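Local coordinates for protein UTP--glucose-1-phosphate uridylyltransferase (Acinetobacter baumannii, PDB 6IKX) that catalyses the formation of UDP-glucose and diphosphate from UTP and glucose 1-phosphate, and may play a role in stationary-phase survival, at residues R149-A162 and D244-F256. The protein carries 1 engineered substitution. Residues are numbered along the deposited sequence; the frame is centred on the assembly and turned at random.
Sequences RYNSSQAAQIMVEA and DTVEAYRMQGQTF
Parallel pairing of strand 156-162 with strand 246-250 joins two neighbouring strands of the central mixed sheet in this GT-A-type nucleotidyltransferase domain. Five bridges, from Ala156 with Val246 to Val160 with Arg250, fix the register, and five backbone hydrogen bonds follow it in the zigzag of a parallel ladder: Ala156 O accepts from Glu247 N, Ile158 N gives to Glu247 O and Ile158 O takes Tyr249 N, then Val160 N gives to Tyr249 O, and Met251 N gives to Val160 O at 3.0 Å. On its other edge strand 156-162 runs antiparallel to strands 204-207 and 209-212; Ile158 packs near Val206, a UDP-glucose-binding residue, and meets Val246 CG1 with its CD1 at 3.6 Å on the same sheet face.

On the opposite face Glu247 ties the sheet to the end of helix 142-153. Arg149 grips it side-on in a salt bridge, NE to OE1 (2.9 Å) and NH2 to OE2 (2.8 Å), both through syn lone pairs, with guanidinium and carboxylate planes 31° apart. The bend of Arg149 at chi2 (71°) brings the NE/NH2 edge of the guanidinium up to the two carboxylate oxygens. Gln157 NE2 adds a nearly straight bond to OE1, from above the carboxylate plane, while its second N-H goes to Ala155 O; with Gln157 OE1 bonded to Ser185, the amide's rotation is well defined.

Further along this face, Met159 CG lies at the edge of the Tyr249 ring, whose hydroxyl bonds Asp142 of the helix. Just past strand 246-250, the Met251 side chain crosses that of Met159 at about a right angle, with Met159 SD 3.3 Å from Met251 CG. Beyond the ladder, in strand 254-257, Thr255 OG1 donates to the syn lone pair of Glu161 OE2 at 2.7 Å.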
loop_
_atom_site.group_PDB
_atom_site.type_symbol
_atom_site.label_atom_id
_atom_site.label_comp_id
_atom_site.label_asym_id
_atom_site.label_seq_id
_atom_site.Cartn_x
_atom_site.Cartn_y
_atom_site.Cartn_z
ATOM N N ARG A 149 13.573 2.869 38.376
ATOM C CA ARG A 149 14.556 3.894 38.760
ATOM C C ARG A 149 14.032 5.291 38.378
ATOM O O ARG A 149 14.215 6.218 39.181
ATOM C CB ARG A 149 15.909 3.571 38.146
ATOM C CG ARG A 149 16.952 4.632 38.443
ATOM C CD ARG A 149 17.370 4.620 39.901
ATOM N NE ARG A 149 17.943 5.908 40.260
ATOM C CZ ARG A 149 18.475 6.207 41.432
ATOM N NH1 ARG A 149 18.529 5.302 42.398
ATOM N NH2 ARG A 149 18.979 7.410 41.618
ATOM N N TYR A 150 13.380 5.478 37.234
ATOM C CA TYR A 150 12.967 6.844 36.798
ATOM C C TYR A 150 11.899 7.341 37.764
ATOM O O TYR A 150 11.901 8.534 38.088
ATOM C CB TYR A 150 12.388 6.931 35.383
ATOM C CG TYR A 150 11.828 8.295 35.019
ATOM C CD1 TYR A 150 12.644 9.305 34.510
ATOM C CD2 TYR A 150 10.490 8.606 35.198
ATOM C CE1 TYR A 150 12.152 10.567 34.180
ATOM C CE2 TYR A 150 9.992 9.866 34.879
ATOM C CZ TYR A 150 10.816 10.857 34.356
ATOM N N ASN A 151 10.974 6.440 38.111
ATOM C CA ASN A 151 9.829 6.673 39.021
ATOM C C ASN A 151 10.416 7.142 40.367
ATOM O O ASN A 151 10.238 8.309 40.729
ATOM C CB ASN A 151 8.965 5.407 39.073
ATOM C CG ASN A 151 8.156 5.181 37.806
ATOM O OD1 ASN A 151 7.905 6.130 37.077
ATOM N ND2 ASN A 151 7.697 3.954 37.551
ATOM N N SER A 152 11.175 6.269 41.023
ATOM C CA SER A 152 11.975 6.522 42.247
ATOM C C SER A 152 12.700 7.875 42.166
ATOM O O SER A 152 12.427 8.721 43.031
ATOM C CB SER A 152 12.921 5.345 42.471
ATOM O OG SER A 152 14.064 5.717 43.220
ATOM N N SER A 153 13.578 8.088 41.174
ATOM C CA SER A 153 14.567 9.215 41.138
ATOM C C SER A 153 13.975 10.503 40.539
ATOM O O SER A 153 14.477 11.593 40.857
ATOM C CB SER A 153 15.813 8.835 40.371
ATOM O OG SER A 153 15.642 9.095 38.974
ATOM N N GLN A 154 13.031 10.394 39.611
ATOM C CA GLN A 154 12.540 11.548 38.807
ATOM C C GLN A 154 13.717 12.164 38.035
ATOM O O GLN A 154 13.631 13.363 37.682
ATOM C CB GLN A 154 11.830 12.528 39.751
ATOM C CG GLN A 154 10.510 13.092 39.225
ATOM C CD GLN A 154 9.443 12.085 38.852
ATOM O OE1 GLN A 154 8.466 12.447 38.199
ATOM N NE2 GLN A 154 9.592 10.827 39.260
ATOM N N ALA A 155 14.765 11.365 37.774
ATOM C CA ALA A 155 15.931 11.681 36.915
ATOM C C ALA A 155 15.815 10.921 35.585
ATOM O O ALA A 155 15.557 9.693 35.615
ATOM C CB ALA A 155 17.214 11.276 37.599
ATOM N N ALA A 156 16.060 11.599 34.466
ATOM C CA ALA A 156 15.991 10.975 33.127
ATOM C C ALA A 156 16.985 9.809 33.121
ATOM O O ALA A 156 17.974 9.876 33.858
ATOM C CB ALA A 156 16.257 11.973 32.037
ATOM N N GLN A 157 16.649 8.752 32.395
ATOM C CA GLN A 157 17.452 7.516 32.289
ATOM C C GLN A 157 17.885 7.356 30.829
ATOM O O GLN A 157 17.040 7.544 29.901
ATOM C CB GLN A 157 16.648 6.323 32.821
ATOM C CG GLN A 157 16.131 6.504 34.255
ATOM C CD GLN A 157 17.217 6.515 35.317
ATOM O OE1 GLN A 157 18.068 5.610 35.394
ATOM N NE2 GLN A 157 17.209 7.559 36.145
ATOM N N ILE A 158 19.173 7.092 30.645
ATOM C CA ILE A 158 19.793 6.666 29.360
ATOM C C ILE A 158 20.355 5.258 29.576
ATOM O O ILE A 158 21.268 5.072 30.409
ATOM C CB ILE A 158 20.849 7.676 28.886
ATOM C CG1 ILE A 158 20.230 8.931 28.274
ATOM C CG2 ILE A 158 21.796 7.041 27.899
ATOM C CD1 ILE A 158 19.530 9.843 29.235
ATOM N N MET A 159 19.795 4.266 28.895
ATOM C CA MET A 159 20.318 2.880 29.014
ATOM C C MET A 159 21.692 2.825 28.320
ATOM O O MET A 159 21.832 3.419 27.228
ATOM C CB MET A 159 19.340 1.855 28.426
ATOM C CG MET A 159 19.775 0.405 28.672
ATOM S SD MET A 159 18.624 -0.870 28.125
ATOM C CE MET A 159 17.130 -0.348 28.964
ATOM N N VAL A 160 22.669 2.191 28.977
ATOM C CA VAL A 160 24.070 2.014 28.487
ATOM C C VAL A 160 24.516 0.572 28.736
ATOM O O VAL A 160 23.900 -0.126 29.564
ATOM C CB VAL A 160 25.057 2.994 29.151
ATOM C CG1 VAL A 160 24.683 4.438 28.878
ATOM C CG2 VAL A 160 25.208 2.769 30.651
ATOM N N GLU A 161 25.571 0.141 28.056
ATOM C CA GLU A 161 26.118 -1.227 28.236
ATOM C C GLU A 161 27.632 -1.199 28.018
ATOM O O GLU A 161 28.078 -0.568 27.037
ATOM C CB GLU A 161 25.339 -2.172 27.330
ATOM C CG GLU A 161 26.143 -2.819 26.250
ATOM C CD GLU A 161 25.303 -3.758 25.419
ATOM O OE1 GLU A 161 25.028 -4.905 25.871
ATOM O OE2 GLU A 161 24.889 -3.311 24.347
ATOM N N ALA A 162 28.382 -1.806 28.940
ATOM C CA ALA A 162 29.850 -1.999 28.848
ATOM C C ALA A 162 30.184 -2.643 27.492
ATOM O O ALA A 162 29.551 -3.666 27.156
ATOM C CB ALA A 162 30.310 -2.864 29.999
ATOM N N ASP A 244 17.997 19.597 35.609
ATOM C CA ASP A 244 17.584 18.227 35.983
ATOM C C ASP A 244 18.814 17.331 36.043
ATOM O O ASP A 244 19.804 17.604 35.371
ATOM C CB ASP A 244 16.458 17.705 35.078
ATOM C CG ASP A 244 15.111 18.434 35.172
ATOM O OD1 ASP A 244 14.990 19.534 34.619
ATOM O OD2 ASP A 244 14.164 17.884 35.761
ATOM N N THR A 245 18.772 16.365 36.946
ATOM C CA THR A 245 19.686 15.210 36.974
ATOM C C THR A 245 19.311 14.346 35.773
ATOM O O THR A 245 18.118 14.284 35.418
ATOM C CB THR A 245 19.584 14.424 38.292
ATOM O OG1 THR A 245 19.723 15.380 39.345
ATOM C CG2 THR A 245 20.615 13.319 38.411
ATOM N N VAL A 246 20.331 13.775 35.153
ATOM C CA VAL A 246 20.243 12.744 34.098
ATOM C C VAL A 246 21.153 11.605 34.579
ATOM O O VAL A 246 22.259 11.878 35.021
ATOM C CB VAL A 246 20.671 13.363 32.757
ATOM C CG1 VAL A 246 20.366 12.461 31.571
ATOM C CG2 VAL A 246 20.030 14.730 32.573
ATOM N N GLU A 247 20.663 10.380 34.574
ATOM C CA GLU A 247 21.429 9.210 35.033
ATOM C C GLU A 247 21.584 8.219 33.882
ATOM O O GLU A 247 20.721 8.127 32.984
ATOM C CB GLU A 247 20.722 8.502 36.174
ATOM C CG GLU A 247 20.544 9.362 37.402
ATOM C CD GLU A 247 19.846 8.634 38.531
ATOM O OE1 GLU A 247 19.194 7.595 38.270
ATOM O OE2 GLU A 247 19.990 9.077 39.663
ATOM N N ALA A 248 22.678 7.504 33.934
ATOM C CA ALA A 248 23.013 6.398 33.037
ATOM C C ALA A 248 22.686 5.117 33.798
ATOM O O ALA A 248 23.172 4.948 34.926
ATOM C CB ALA A 248 24.458 6.536 32.638
ATOM N N TYR A 249 21.777 4.328 33.229
ATOM C CA TYR A 249 21.280 3.036 33.744
ATOM C C TYR A 249 21.982 1.947 32.939
ATOM O O TYR A 249 21.807 1.913 31.707
ATOM C CB TYR A 249 19.750 2.903 33.610
ATOM C CG TYR A 249 19.311 1.472 33.789
ATOM C CD1 TYR A 249 19.171 0.911 35.044
ATOM C CD2 TYR A 249 19.210 0.636 32.689
ATOM C CE1 TYR A 249 18.855 -0.429 35.198
ATOM C CE2 TYR A 249 18.938 -0.710 32.826
ATOM C CZ TYR A 249 18.747 -1.244 34.081
ATOM O OH TYR A 249 18.452 -2.567 34.175
ATOM N N ARG A 250 22.729 1.083 33.619
ATOM C CA ARG A 250 23.536 0.032 32.970
ATOM C C ARG A 250 22.738 -1.263 32.951
ATOM O O ARG A 250 22.443 -1.821 34.029
ATOM C CB ARG A 250 24.871 -0.204 33.685
ATOM C CG ARG A 250 25.790 -1.213 33.001
ATOM C CD ARG A 250 26.930 -1.535 33.937
ATOM N NE ARG A 250 27.920 -2.489 33.441
ATOM C CZ ARG A 250 28.993 -2.859 34.135
ATOM N NH1 ARG A 250 29.198 -2.370 35.345
ATOM N NH2 ARG A 250 29.853 -3.717 33.633
ATOM N N MET A 251 22.490 -1.726 31.736
ATOM C CA MET A 251 21.820 -2.990 31.411
ATOM C C MET A 251 22.356 -4.121 32.281
ATOM O O MET A 251 23.565 -4.161 32.565
ATOM C CB MET A 251 22.125 -3.372 29.968
ATOM C CG MET A 251 21.394 -2.548 28.978
ATOM S SD MET A 251 21.813 -3.116 27.351
ATOM C CE MET A 251 21.030 -4.728 27.307
ATOM N N GLN A 252 21.479 -5.080 32.533
ATOM C CA GLN A 252 21.832 -6.418 33.054
ATOM C C GLN A 252 21.739 -7.419 31.886
ATOM O O GLN A 252 22.340 -8.475 32.008
ATOM C CB GLN A 252 20.975 -6.625 34.318
ATOM C CG GLN A 252 20.411 -8.014 34.520
ATOM C CD GLN A 252 19.211 -8.187 33.645
ATOM O OE1 GLN A 252 18.407 -7.266 33.509
ATOM N NE2 GLN A 252 19.117 -9.357 33.035
ATOM N N GLY A 253 21.071 -7.066 30.777
ATOM C CA GLY A 253 20.725 -7.986 29.669
ATOM C C GLY A 253 21.696 -7.823 28.504
ATOM O O GLY A 253 22.785 -7.324 28.734
ATOM N N GLN A 254 21.296 -8.184 27.288
ATOM C CA GLN A 254 22.182 -8.247 26.091
ATOM C C GLN A 254 21.492 -7.549 24.908
ATOM O O GLN A 254 20.268 -7.752 24.746
ATOM C CB GLN A 254 22.487 -9.711 25.778
ATOM C CG GLN A 254 23.688 -9.888 24.862
ATOM C CD GLN A 254 24.042 -11.326 24.550
ATOM O OE1 GLN A 254 25.110 -11.600 23.995
ATOM N NE2 GLN A 254 23.149 -12.252 24.883
ATOM N N THR A 255 22.218 -6.769 24.101
ATOM C CA THR A 255 21.653 -6.032 22.930
ATOM C C THR A 255 22.037 -6.736 21.632
ATOM O O THR A 255 23.013 -7.496 21.649
ATOM C CB THR A 255 22.069 -4.559 22.924
ATOM O OG1 THR A 255 23.412 -4.447 22.451
ATOM C CG2 THR A 255 21.966 -3.946 24.302
ATOM N N PHE A 256 21.262 -6.512 20.565
ATOM C CA PHE A 256 21.565 -6.971 19.188
ATOM C C PHE A 256 21.183 -5.860 18.238
ATOM O O PHE A 256 20.024 -5.401 18.280
ATOM C CB PHE A 256 20.800 -8.235 18.816
ATOM C CG PHE A 256 20.988 -9.375 19.780
ATOM C CD1 PHE A 256 20.219 -9.467 20.923
ATOM C CD2 PHE A 256 21.947 -10.345 19.552
ATOM C CE1 PHE A 256 20.411 -10.507 21.820
ATOM C CE2 PHE A 256 22.129 -11.392 20.437
ATOM C CZ PHE A 256 21.374 -11.459 21.585
#